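Local coordinates for protein lantibiotic dehydratase (Microbispora corallina, PDB 5EHK) that probably dehydrates serine and threonine residues of the NAI-107 precursor peptide, using glutamyl-tRNA to glutamylate them before glutamate is eliminated, at residues A[202-206]-A[430-434]; A[440-444]-A[645-651]; A[960-965]-A[1046-1051]. All coordinates share one frame. Residue numbers count along the deposited sequence, not the author numbering.

Contact 1. Residues A[202-206]-A[430-434]; sequences LTVRG and DDTRG
An Asx motif at Asp430, built into a loop beside the subunit interface, is tied by a salt bridge to the strand 203-205. Residues 431-433 coil with helix-like backbone angles but do not form a regular helix. Asp430 itself is extended (-76/128), with chi1 at t, so that its OD2 accepts from Arg433 N at 2.6 Å and weakly from Thr432 N at 3.0 Å. The turn is closed by Gly434 N to Asp430 O, 2.9 Å. The carboxylate thus works at both ends: while OD2 holds its own backbone, OD1 reaches across to Arg205 NH2 at 2.5 Å. The CA-to-CB bond of Arg205 points sideways to the loop, yet its m, t, t side chain, with chi4 at 108°, carries the guanidinium there, with its NE 4.3 Å from Thr432 OG1. The backbones stay well apart, Thr203 CA lying 8.2 Å from Asp430 CA and Arg205 CA 9.3 Å from Thr432 CA, so long side chains do the bridging. Strand 203-205 is, within this chain, an outermost strand of a three-stranded antiparallel sheet; it is extended up to Gly206, where phi turns positive (67°) and the chain turns back toward strand 208-212. From the loop, Arg433 points back toward the strand and brings NH1 to 3.2 Å from Val204 O, near the plane of its guanidinium. The second subunit adjoins both pieces: Asp431 OD2 forms a salt bridge with Arg829 of that subunit, whose Asn830 packs on Arg205. Arg205 NH1 also makes a long, weak ion pair with Asp212.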
ATOM      1  N   LEU A 202       7.132  26.040 -20.741  1.00 18.25           N
ATOM      2  CA  LEU A 202       8.544  25.789 -21.010  1.00 18.79           C
ATOM      3  C   LEU A 202       9.302  25.763 -19.705  1.00 19.48           C
ATOM      4  O   LEU A 202       9.082  26.585 -18.830  1.00 19.92           O
ATOM      5  CB  LEU A 202       9.130  26.889 -21.901  1.00 17.61           C
ATOM      6  CG  LEU A 202       8.539  26.909 -23.304  1.00 17.32           C
ATOM      7  CD1 LEU A 202       9.120  28.027 -24.156  1.00 18.38           C
ATOM      8  CD2 LEU A 202       8.739  25.541 -23.952  1.00 21.69           C
ATOM      9  N   THR A 203      10.218  24.825 -19.579  1.00 23.20           N
ATOM     10  CA  THR A 203      11.058  24.780 -18.396  1.00 22.01           C
ATOM     11  C   THR A 203      12.504  24.692 -18.876  1.00 22.88           C
ATOM     12  O   THR A 203      12.805  23.977 -19.852  1.00 19.53           O
ATOM     13  CB  THR A 203      10.663  23.631 -17.410  1.00 21.83           C
ATOM     14  OG1 THR A 203      11.823  22.854 -17.070  1.00 23.93           O
ATOM     15  CG2 THR A 203       9.560  22.717 -17.999  1.00 19.66           C
ATOM     16  N   VAL A 204      13.366  25.475 -18.224  1.00 20.19           N
ATOM     17  CA  VAL A 204      14.797  25.574 -18.534  1.00 16.82           C
ATOM     18  C   VAL A 204      15.655  24.521 -17.840  1.00 17.17           C
ATOM     19  O   VAL A 204      15.724  24.482 -16.618  1.00 24.51           O
ATOM     20  CB  VAL A 204      15.330  26.933 -18.084  1.00 14.84           C
ATOM     21  CG1 VAL A 204      16.833  27.011 -18.268  1.00 14.49           C
ATOM     22  CG2 VAL A 204      14.641  28.025 -18.838  1.00 15.57           C
ATOM     23  N   ARG A 205      16.341  23.683 -18.604  1.00 19.91           N
ATOM     24  CA  ARG A 205      17.234  22.701 -17.992  1.00 18.40           C
ATOM     25  C   ARG A 205      18.639  22.827 -18.554  1.00 19.53           C
ATOM     26  O   ARG A 205      18.899  22.439 -19.695  1.00 17.80           O
ATOM     27  CB  ARG A 205      16.716  21.289 -18.197  1.00 18.03           C
ATOM     28  CG  ARG A 205      15.528  20.984 -17.338  1.00 25.48           C
ATOM     29  CD  ARG A 205      14.983  19.591 -17.573  1.00 24.64           C
ATOM     30  NE  ARG A 205      14.053  19.286 -16.508  1.00 29.52           N
ATOM     31  CZ  ARG A 205      12.736  19.218 -16.674  1.00 38.72           C
ATOM     32  NH1 ARG A 205      12.202  19.394 -17.879  1.00 36.62           N
ATOM     33  NH2 ARG A 205      11.949  18.946 -15.637  1.00 44.64           N
ATOM     34  N   GLY A 206      19.534  23.387 -17.747  1.00 19.80           N
ATOM     35  CA  GLY A 206      20.916  23.577 -18.147  1.00 20.23           C
ATOM     36  C   GLY A 206      20.986  24.594 -19.263  1.00 21.80           C
ATOM     37  O   GLY A 206      20.577  25.734 -19.083  1.00 22.10           O
ATOM     38  N   ASP A 430       8.108  20.658 -11.248  1.00 13.82           N
ATOM     39  CA  ASP A 430       9.338  20.132 -11.825  1.00 14.97           C
ATOM     40  C   ASP A 430       9.941  18.959 -11.035  1.00 14.67           C
ATOM     41  O   ASP A 430      10.127  19.044  -9.825  1.00 14.32           O
ATOM     42  CB  ASP A 430      10.364  21.249 -11.938  1.00 16.30           C
ATOM     43  CG  ASP A 430      11.597  20.819 -12.670  1.00 20.21           C
ATOM     44  OD1 ASP A 430      11.519  20.694 -13.909  1.00 31.95           O
ATOM     45  OD2 ASP A 430      12.638  20.602 -12.021  1.00 19.82           O
ATOM     46  N   ASP A 431      10.228  17.867 -11.736  1.00 19.22           N
ATOM     47  CA  ASP A 431      10.832  16.667 -11.158  1.00 19.36           C
ATOM     48  C   ASP A 431      12.142  16.948 -10.440  1.00 20.99           C
ATOM     49  O   ASP A 431      12.417  16.377  -9.393  1.00 23.52           O
ATOM     50  CB  ASP A 431      11.108  15.667 -12.260  1.00 20.45           C
ATOM     51  CG  ASP A 431       9.897  14.867 -12.622  1.00 30.71           C
ATOM     52  OD1 ASP A 431       9.228  14.354 -11.692  1.00 35.31           O
ATOM     53  OD2 ASP A 431       9.610  14.753 -13.833  1.00 34.28           O
ATOM     54  N   THR A 432      12.947  17.828 -11.017  1.00 17.77           N
ATOM     55  CA  THR A 432      14.268  18.097 -10.505  1.00 14.02           C
ATOM     56  C   THR A 432      14.296  19.135  -9.399  1.00 18.00           C
ATOM     57  O   THR A 432      14.992  18.956  -8.387  1.00 20.76           O
ATOM     58  CB  THR A 432      15.213  18.523 -11.615  1.00 17.61           C
ATOM     59  OG1 THR A 432      15.120  17.598 -12.713  1.00 24.37           O
ATOM     60  CG2 THR A 432      16.605  18.554 -11.095  1.00  9.55           C
ATOM     61  N   ARG A 433      13.594  20.244  -9.603  1.00 13.67           N
ATOM     62  CA  ARG A 433      13.656  21.355  -8.659  1.00 10.09           C
ATOM     63  C   ARG A 433      12.596  21.295  -7.575  1.00 12.35           C
ATOM     64  O   ARG A 433      12.742  21.915  -6.507  1.00 11.50           O
ATOM     65  CB  ARG A 433      13.572  22.685  -9.384  1.00 14.91           C
ATOM     66  CG  ARG A 433      14.501  22.800 -10.552  1.00 16.41           C
ATOM     67  CD  ARG A 433      14.333  24.135 -11.208  1.00 13.52           C
ATOM     68  NE  ARG A 433      15.514  24.965 -11.111  1.00 18.42           N
ATOM     69  CZ  ARG A 433      16.202  25.374 -12.180  1.00 25.98           C
ATOM     70  NH1 ARG A 433      15.828  25.008 -13.421  1.00 21.11           N
ATOM     71  NH2 ARG A 433      17.275  26.146 -12.001  1.00 15.90           N
ATOM     72  N   GLY A 434      11.521  20.559  -7.852  1.00 12.36           N
ATOM     73  CA  GLY A 434      10.408  20.490  -6.928  1.00 11.16           C
ATOM     74  C   GLY A 434      10.006  19.107  -6.457  1.00 14.02           C
ATOM     75  O   GLY A 434      10.839  18.210  -6.275  1.00 14.23           O
TER

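Contact 2. Residues A[440-444]-A[645-651]; sequences GYKWP and APNPARL
Three hydrogen bonds centre on Asn647, the first residue of helix 647-656. Its chi1 near -68° turns the amide toward 440-444, where OD1 accepts from Trp443 N at 3.2 Å and ND2 donates to Pro444 O at 2.9 Å. Its backbone N donates to Trp443 O at 2.9 Å, although the position of that oxygen is less certain. Pro646 occupies the N-cap position, with its CA 5.2 Å from Trp443 CA. A loop without regular structure therefore docks on a helix N terminus, taking up a first-turn amide N that no helical carbonyl can reach; a cis peptide precedes Pro444. One turn on, the interaction is aromatic: Arg650, extended t, t, t, lays its guanidinium flat on the Tyr441 ring (centres 3.8 Å apart, planes at 6°), a cation-pi stack, and its CD makes a CH-pi contact 3.6 Å from the ring centroid. Glu654 fixes both partners, bonding Tyr441 OH and forming a salt bridge with Arg650 NH2. A water links the same pair of segments, accepting from Lys442 N at 3.0 Å and Arg650 NH1 at 2.7 Å. Apolar contact is slight, Tyr441 CE1 to Leu651 CB at 4.4 Å.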
ATOM      1  N   GLY A 440      -0.127  10.022 -10.360  1.00  6.49           N
ATOM      2  CA  GLY A 440      -1.230   9.778 -11.253  1.00  7.04           C
ATOM      3  C   GLY A 440      -1.337  10.777 -12.371  1.00  9.50           C
ATOM      4  O   GLY A 440      -2.058  10.540 -13.324  1.00 13.97           O
ATOM      5  N   TYR A 441      -0.645  11.902 -12.270  1.00  9.05           N
ATOM      6  CA  TYR A 441      -0.751  12.889 -13.331  1.00 10.99           C
ATOM      7  C   TYR A 441      -0.172  12.323 -14.630  1.00 14.73           C
ATOM      8  O   TYR A 441       0.892  11.714 -14.634  1.00 19.22           O
ATOM      9  CB  TYR A 441      -0.082  14.206 -12.935  1.00 13.47           C
ATOM     10  CG  TYR A 441      -0.951  15.156 -12.105  1.00 13.44           C
ATOM     11  CD1 TYR A 441      -1.031  16.502 -12.426  1.00 11.19           C
ATOM     12  CD2 TYR A 441      -1.668  14.709 -10.990  1.00 10.95           C
ATOM     13  CE1 TYR A 441      -1.797  17.376 -11.685  1.00  8.27           C
ATOM     14  CE2 TYR A 441      -2.437  15.585 -10.238  1.00  8.14           C
ATOM     15  CZ  TYR A 441      -2.493  16.921 -10.607  1.00  8.05           C
ATOM     16  OH  TYR A 441      -3.223  17.822  -9.892  1.00  7.00           O
ATOM     17  N   LYS A 442      -0.897  12.487 -15.727  1.00 14.63           N
ATOM     18  CA  LYS A 442      -0.575  11.797 -16.959  1.00 13.79           C
ATOM     19  C   LYS A 442       0.351  12.600 -17.896  1.00 22.26           C
ATOM     20  O   LYS A 442       0.992  12.014 -18.780  1.00 25.46           O
ATOM     21  CB  LYS A 442      -1.874  11.360 -17.677  1.00 13.63           C
ATOM     22  CG  LYS A 442      -2.724  10.292 -16.893  1.00 15.60           C
ATOM     23  CD  LYS A 442      -4.122   9.995 -17.520  1.00 13.12           C
ATOM     24  CE  LYS A 442      -4.257   8.621 -18.199  1.00 21.97           C
ATOM     25  NZ  LYS A 442      -4.524   7.475 -17.254  1.00 20.02           N
ATOM     26  N   TRP A 443       0.459  13.918 -17.703  1.00 18.67           N
ATOM     27  CA  TRP A 443       1.059  14.767 -18.754  1.00 23.65           C
ATOM     28  C   TRP A 443       2.029  15.852 -18.287  1.00 20.72           C
ATOM     29  O   TRP A 443       1.630  17.002 -18.103  1.00 16.83           O
ATOM     30  CB  TRP A 443      -0.051  15.401 -19.624  1.00 21.02           C
ATOM     31  CG  TRP A 443      -0.980  14.354 -20.192  1.00 29.73           C
ATOM     32  CD1 TRP A 443      -2.252  14.028 -19.748  1.00 29.79           C
ATOM     33  CD2 TRP A 443      -0.695  13.449 -21.270  1.00 29.69           C
ATOM     34  NE1 TRP A 443      -2.765  12.991 -20.507  1.00 27.27           N
ATOM     35  CE2 TRP A 443      -1.830  12.623 -21.443  1.00 32.06           C
ATOM     36  CE3 TRP A 443       0.403  13.266 -22.114  1.00 31.03           C
ATOM     37  CZ2 TRP A 443      -1.884  11.637 -22.421  1.00 30.44           C
ATOM     38  CZ3 TRP A 443       0.338  12.293 -23.085  1.00 29.42           C
ATOM     39  CH2 TRP A 443      -0.793  11.489 -23.227  1.00 32.45           C
ATOM     40  N   PRO A 444       3.315  15.502 -18.128  1.00 22.30           N
ATOM     41  CA  PRO A 444       3.965  14.189 -18.288  1.00 22.46           C
ATOM     42  C   PRO A 444       3.693  13.248 -17.143  1.00 17.75           C
ATOM     43  O   PRO A 444       3.338  13.689 -16.057  1.00 15.99           O
ATOM     44  CB  PRO A 444       5.458  14.528 -18.267  1.00 21.00           C
ATOM     45  CG  PRO A 444       5.543  15.789 -17.481  1.00 24.31           C
ATOM     46  CD  PRO A 444       4.301  16.563 -17.852  1.00 22.44           C
ATOM     47  N   ALA A 645      -5.652  16.987 -19.527  1.00 12.83           N
ATOM     48  CA  ALA A 645      -4.977  18.276 -19.269  1.00 11.82           C
ATOM     49  C   ALA A 645      -3.491  18.215 -18.990  1.00 12.02           C
ATOM     50  O   ALA A 645      -3.030  17.371 -18.216  1.00 14.34           O
ATOM     51  CB  ALA A 645      -5.670  19.044 -18.160  1.00 11.47           C
ATOM     52  N   PRO A 646      -2.741  19.151 -19.586  1.00 15.10           N
ATOM     53  CA  PRO A 646      -1.343  19.338 -19.184  1.00 12.00           C
ATOM     54  C   PRO A 646      -1.266  19.540 -17.674  1.00 12.96           C
ATOM     55  O   PRO A 646      -2.180  20.171 -17.106  1.00 12.04           O
ATOM     56  CB  PRO A 646      -0.911  20.614 -19.956  1.00  9.57           C
ATOM     57  CG  PRO A 646      -2.168  21.250 -20.436  1.00 11.01           C
ATOM     58  CD  PRO A 646      -3.158  20.115 -20.623  1.00 12.48           C
ATOM     59  N   ASN A 647      -0.227  18.996 -17.032  1.00 11.68           N
ATOM     60  CA  ASN A 647      -0.133  19.028 -15.568  1.00 12.19           C
ATOM     61  C   ASN A 647      -0.400  20.366 -14.860  1.00 11.56           C
ATOM     62  O   ASN A 647      -1.162  20.404 -13.892  1.00 12.40           O
ATOM     63  CB  ASN A 647       1.175  18.404 -15.063  1.00 12.91           C
ATOM     64  CG  ASN A 647       1.239  16.914 -15.303  1.00 15.78           C
ATOM     65  OD1 ASN A 647       0.222  16.273 -15.591  1.00 15.90           O
ATOM     66  ND2 ASN A 647       2.439  16.347 -15.189  1.00 17.68           N
ATOM     67  N   PRO A 648       0.196  21.460 -15.339  1.00  8.76           N
ATOM     68  CA  PRO A 648      -0.062  22.688 -14.583  1.00  9.70           C
ATOM     69  C   PRO A 648      -1.537  23.064 -14.593  1.00  8.66           C
ATOM     70  O   PRO A 648      -2.071  23.522 -13.574  1.00  7.89           O
ATOM     71  CB  PRO A 648       0.764  23.742 -15.332  1.00 10.01           C
ATOM     72  CG  PRO A 648       1.830  22.954 -16.024  1.00 13.83           C
ATOM     73  CD  PRO A 648       1.197  21.653 -16.398  1.00 10.75           C
ATOM     74  N   ALA A 649      -2.177  22.852 -15.736  1.00  7.57           N
ATOM     75  CA  ALA A 649      -3.592  23.117 -15.894  1.00  8.34           C
ATOM     76  C   ALA A 649      -4.359  22.270 -14.905  1.00  8.64           C
ATOM     77  O   ALA A 649      -5.251  22.763 -14.212  1.00  7.13           O
ATOM     78  CB  ALA A 649      -4.042  22.793 -17.321  1.00 12.06           C
ATOM     79  N   ARG A 650      -4.026  20.982 -14.854  1.00  9.91           N
ATOM     80  CA  ARG A 650      -4.718  20.094 -13.941  1.00  7.45           C
ATOM     81  C   ARG A 650      -4.459  20.480 -12.474  1.00  8.69           C
ATOM     82  O   ARG A 650      -5.346  20.338 -11.621  1.00  9.62           O
ATOM     83  CB  ARG A 650      -4.366  18.633 -14.193  1.00  8.93           C
ATOM     84  CG  ARG A 650      -4.966  17.741 -13.110  1.00  9.65           C
ATOM     85  CD  ARG A 650      -4.746  16.271 -13.292  1.00  9.72           C
ATOM     86  NE  ARG A 650      -5.279  15.603 -12.124  1.00 11.19           N
ATOM     87  CZ  ARG A 650      -5.113  14.329 -11.823  1.00  7.28           C
ATOM     88  NH1 ARG A 650      -4.397  13.535 -12.599  1.00  7.37           N
ATOM     89  NH2 ARG A 650      -5.650  13.880 -10.709  1.00  6.16           N
ATOM     90  N   LEU A 651      -3.262  20.983 -12.176  1.00  6.59           N
ATOM     91  CA  LEU A 651      -2.960  21.378 -10.809  1.00  7.33           C
ATOM     92  C   LEU A 651      -3.816  22.597 -10.451  1.00  7.99           C
ATOM     93  O   LEU A 651      -4.355  22.680  -9.335  1.00  6.30           O
ATOM     94  CB  LEU A 651      -1.450  21.648 -10.598  1.00  5.24           C
ATOM     95  CG  LEU A 651      -1.011  21.991  -9.162  1.00  4.52           C
ATOM     96  CD1 LEU A 651      -1.360  20.890  -8.210  1.00  5.45           C
ATOM     97  CD2 LEU A 651       0.465  22.283  -9.019  1.00  5.86           C
TER
HETATM   98  O   HOH W   1      -3.432  13.944 -15.098  1.00 15.04           O

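Contact 3. Residues A[960-965]-A[1046-1051]; sequences ALADAF and RDEAVR
Val1050, in its t rotamer, points at helix 960-965 and overlaps three of its residues: CG2 lies 4.0 Å from Leu961 CG, and CG1 lies 4.0 Å from Ala964 CB and 3.9 Å from Phe965 CB. The same CG1 comes within 3.4 Å of Phe965 N and sits near the plane of the Phe965 ring. The two helical pieces, both with regular alpha phi/psi, run in roughly the same direction, their N-to-C axes crossing at -39° with a closest approach of 8.0 Å. They converge toward their C-terminal ends, where Phe965 CA is 4.9 Å from Arg1051 CA. Ala960 and Ala964, one turn apart, both face the partner helix; Ala964 CB approaches Asp1047 O to 3.6 Å, and Ala964 O accepts a CA-H...O contact from Arg1051 CA at 3.3 Å. This is close helix packing within the C-terminal region, the part that in related LanB enzymes eliminates glutamate. Helix 1068-1085 lies against Leu961 and Phe965, while Phe965 also meets Trp996 with the ring planes nearly perpendicular. At the N-terminal end Arg1046 lays one face of its guanidinium over Leu961 CB, with NH2 3.4 Å from that atom; NH1 is placed 2.2 Å from Asp1047 OD1 in a salt bridge, and NE pairs with Asp930. Arg1051 binds Glu1048 OE2 through NE (3.0 Å) and NH2 (2.8 Å). No hydrogen bond or salt bridge spans the segments, which meet through apolar and van der Waals packing and one CA-H...O contact, while the charges of 1046-1051 pair among themselves or with Asp930 and Arg1052.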
ATOM      1  N   ALA A 960      16.133  21.280  31.191  1.00 23.01           N
ATOM      2  CA  ALA A 960      17.402  21.980  31.330  1.00 24.26           C
ATOM      3  C   ALA A 960      17.667  22.913  30.142  1.00 27.49           C
ATOM      4  O   ALA A 960      18.236  24.000  30.323  1.00 24.05           O
ATOM      5  CB  ALA A 960      18.532  20.991  31.489  1.00 23.08           C
ATOM      6  N   LEU A 961      17.267  22.496  28.938  1.00 21.79           N
ATOM      7  CA  LEU A 961      17.410  23.363  27.774  1.00 20.41           C
ATOM      8  C   LEU A 961      16.475  24.564  27.859  1.00 21.76           C
ATOM      9  O   LEU A 961      16.892  25.692  27.625  1.00 23.08           O
ATOM     10  CB  LEU A 961      17.195  22.591  26.466  1.00 21.49           C
ATOM     11  CG  LEU A 961      17.624  23.259  25.150  1.00 20.54           C
ATOM     12  CD1 LEU A 961      18.079  22.203  24.156  1.00 20.61           C
ATOM     13  CD2 LEU A 961      16.504  24.091  24.532  1.00 13.59           C
ATOM     14  N   ALA A 962      15.207  24.309  28.178  1.00 24.89           N
ATOM     15  CA  ALA A 962      14.217  25.369  28.384  1.00 21.65           C
ATOM     16  C   ALA A 962      14.682  26.416  29.380  1.00 25.26           C
ATOM     17  O   ALA A 962      14.524  27.608  29.111  1.00 27.94           O
ATOM     18  CB  ALA A 962      12.892  24.788  28.819  1.00 21.88           C
ATOM     19  N   ASP A 963      15.237  25.976  30.523  1.00 26.06           N
ATOM     20  CA  ASP A 963      15.795  26.899  31.521  1.00 24.48           C
ATOM     21  C   ASP A 963      16.854  27.706  30.820  1.00 23.16           C
ATOM     22  O   ASP A 963      16.820  28.923  30.837  1.00 28.37           O
ATOM     23  CB  ASP A 963      16.415  26.167  32.738  1.00 26.09           C
ATOM     24  CG  ASP A 963      16.599  27.091  33.990  1.00 30.45           C
ATOM     25  OD1 ASP A 963      15.583  27.472  34.612  1.00 36.40           O
ATOM     26  OD2 ASP A 963      17.740  27.414  34.391  1.00 20.79           O
ATOM     27  N   ALA A 964      17.736  27.017  30.113  1.00 23.73           N
ATOM     28  CA  ALA A 964      18.962  27.634  29.624  1.00 24.81           C
ATOM     29  C   ALA A 964      18.739  28.692  28.544  1.00 24.08           C
ATOM     30  O   ALA A 964      19.440  29.705  28.521  1.00 16.99           O
ATOM     31  CB  ALA A 964      19.945  26.561  29.143  1.00 21.03           C
ATOM     32  N   PHE A 965      17.735  28.492  27.693  1.00 26.06           N
ATOM     33  CA  PHE A 965      17.463  29.451  26.627  1.00 25.05           C
ATOM     34  C   PHE A 965      17.204  30.825  27.225  1.00 31.88           C
ATOM     35  O   PHE A 965      17.575  31.855  26.643  1.00 33.65           O
ATOM     36  CB  PHE A 965      16.280  29.032  25.767  1.00 22.51           C
ATOM     37  CG  PHE A 965      16.133  29.850  24.513  1.00 25.39           C
ATOM     38  CD1 PHE A 965      16.867  29.544  23.377  1.00 28.19           C
ATOM     39  CD2 PHE A 965      15.272  30.928  24.469  1.00 23.92           C
ATOM     40  CE1 PHE A 965      16.735  30.293  22.219  1.00 26.72           C
ATOM     41  CE2 PHE A 965      15.138  31.683  23.319  1.00 26.03           C
ATOM     42  CZ  PHE A 965      15.869  31.369  22.194  1.00 28.06           C
ATOM     43  N   ARG A1046      26.313  22.137  27.091  1.00 19.79           N
ATOM     44  CA  ARG A1046      25.225  22.402  26.179  1.00 20.85           C
ATOM     45  C   ARG A1046      24.252  23.440  26.752  1.00 20.30           C
ATOM     46  O   ARG A1046      23.663  24.231  26.002  1.00 18.84           O
ATOM     47  CB  ARG A1046      24.532  21.110  25.721  1.00 21.97           C
ATOM     48  CG  ARG A1046      23.180  20.879  26.328  1.00 19.35           C
ATOM     49  CD  ARG A1046      22.022  21.380  25.475  1.00 15.36           C
ATOM     50  NE  ARG A1046      20.837  20.638  25.881  1.00 24.86           N
ATOM     51  CZ  ARG A1046      20.258  20.752  27.072  1.00 24.72           C
ATOM     52  NH1 ARG A1046      20.716  21.606  27.968  1.00 27.22           N
ATOM     53  NH2 ARG A1046      19.206  20.017  27.372  1.00 26.62           N
ATOM     54  N   ASP A1047      24.090  23.467  28.068  1.00 21.08           N
ATOM     55  CA  ASP A1047      23.336  24.574  28.666  1.00 22.27           C
ATOM     56  C   ASP A1047      24.026  25.922  28.371  1.00 21.09           C
ATOM     57  O   ASP A1047      23.360  26.925  28.114  1.00 20.95           O
ATOM     58  CB  ASP A1047      23.151  24.382  30.171  1.00 21.73           C
ATOM     59  CG  ASP A1047      22.031  23.397  30.503  1.00 25.91           C
ATOM     60  OD1 ASP A1047      21.264  23.073  29.580  1.00 27.41           O
ATOM     61  OD2 ASP A1047      21.891  22.970  31.679  1.00 22.58           O
ATOM     62  N   GLU A1048      25.356  25.940  28.381  1.00 17.28           N
ATOM     63  CA  GLU A1048      26.069  27.170  28.105  1.00 19.36           C
ATOM     64  C   GLU A1048      25.726  27.624  26.710  1.00 26.23           C
ATOM     65  O   GLU A1048      25.310  28.770  26.521  1.00 29.95           O
ATOM     66  CB  GLU A1048      27.582  27.009  28.241  1.00 17.86           C
ATOM     67  CG  GLU A1048      28.188  27.740  29.434  1.00 31.26           C
ATOM     68  CD  GLU A1048      27.941  29.254  29.415  1.00 39.26           C
ATOM     69  OE1 GLU A1048      28.682  29.977  28.706  1.00 38.75           O
ATOM     70  OE2 GLU A1048      27.009  29.721  30.118  1.00 38.15           O
ATOM     71  N   ALA A1049      25.857  26.710  25.746  1.00 20.85           N
ATOM     72  CA  ALA A1049      25.612  27.039  24.357  1.00 16.22           C
ATOM     73  C   ALA A1049      24.212  27.573  24.130  1.00 17.90           C
ATOM     74  O   ALA A1049      23.997  28.507  23.351  1.00 21.33           O
ATOM     75  CB  ALA A1049      25.850  25.827  23.493  1.00 16.35           C
ATOM     76  N   VAL A1050      23.255  27.011  24.836  1.00 16.05           N
ATOM     77  CA  VAL A1050      21.899  27.437  24.626  1.00 20.34           C
ATOM     78  C   VAL A1050      21.697  28.791  25.268  1.00 22.79           C
ATOM     79  O   VAL A1050      20.955  29.625  24.745  1.00 21.70           O
ATOM     80  CB  VAL A1050      20.911  26.399  25.151  1.00 18.74           C
ATOM     81  CG1 VAL A1050      19.487  26.938  25.171  1.00 17.31           C
ATOM     82  CG2 VAL A1050      20.981  25.200  24.276  1.00 19.45           C
ATOM     83  N   ARG A1051      22.374  29.021  26.389  1.00 25.53           N
ATOM     84  CA  ARG A1051      22.267  30.318  27.035  1.00 26.32           C
ATOM     85  C   ARG A1051      22.711  31.406  26.062  1.00 27.85           C
ATOM     86  O   ARG A1051      21.940  32.351  25.824  1.00 30.69           O
ATOM     87  CB  ARG A1051      23.057  30.390  28.348  1.00 27.56           C
ATOM     88  CG  ARG A1051      22.182  30.380  29.592  1.00 27.66           C
ATOM     89  CD  ARG A1051      22.959  30.659  30.867  1.00 26.56           C
ATOM     90  NE  ARG A1051      24.161  29.823  30.980  1.00 37.10           N
ATOM     91  CZ  ARG A1051      24.178  28.575  31.458  1.00 31.87           C
ATOM     92  NH1 ARG A1051      23.045  28.006  31.886  1.00 26.92           N
ATOM     93  NH2 ARG A1051      25.331  27.892  31.511  1.00 18.57           N
TER

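Followed from the N terminus, the three contacts come in series, neither nested nor crossed. Contact 1 closes a loop of 223 intervening residues, nearly half of them helical, joining the small three-stranded sheet to the loop after strand 423-424. After five intervening residues that same loop opens contact 2, which spans 200 more residues to the start of helix 647-656. The connection between strand 423-424 and helix 460-471 is thus pinned twice; the centres of contacts 1 and 2 are 15 Å apart and their nearest atoms about 6 Å apart. Contact 3 closes a shorter loop of 80 residues between helices 950-965 and 1044-1059 of the C-terminal family region; its centre lies 43 Å from that of contact 1 and 49 Å from that of contact 2.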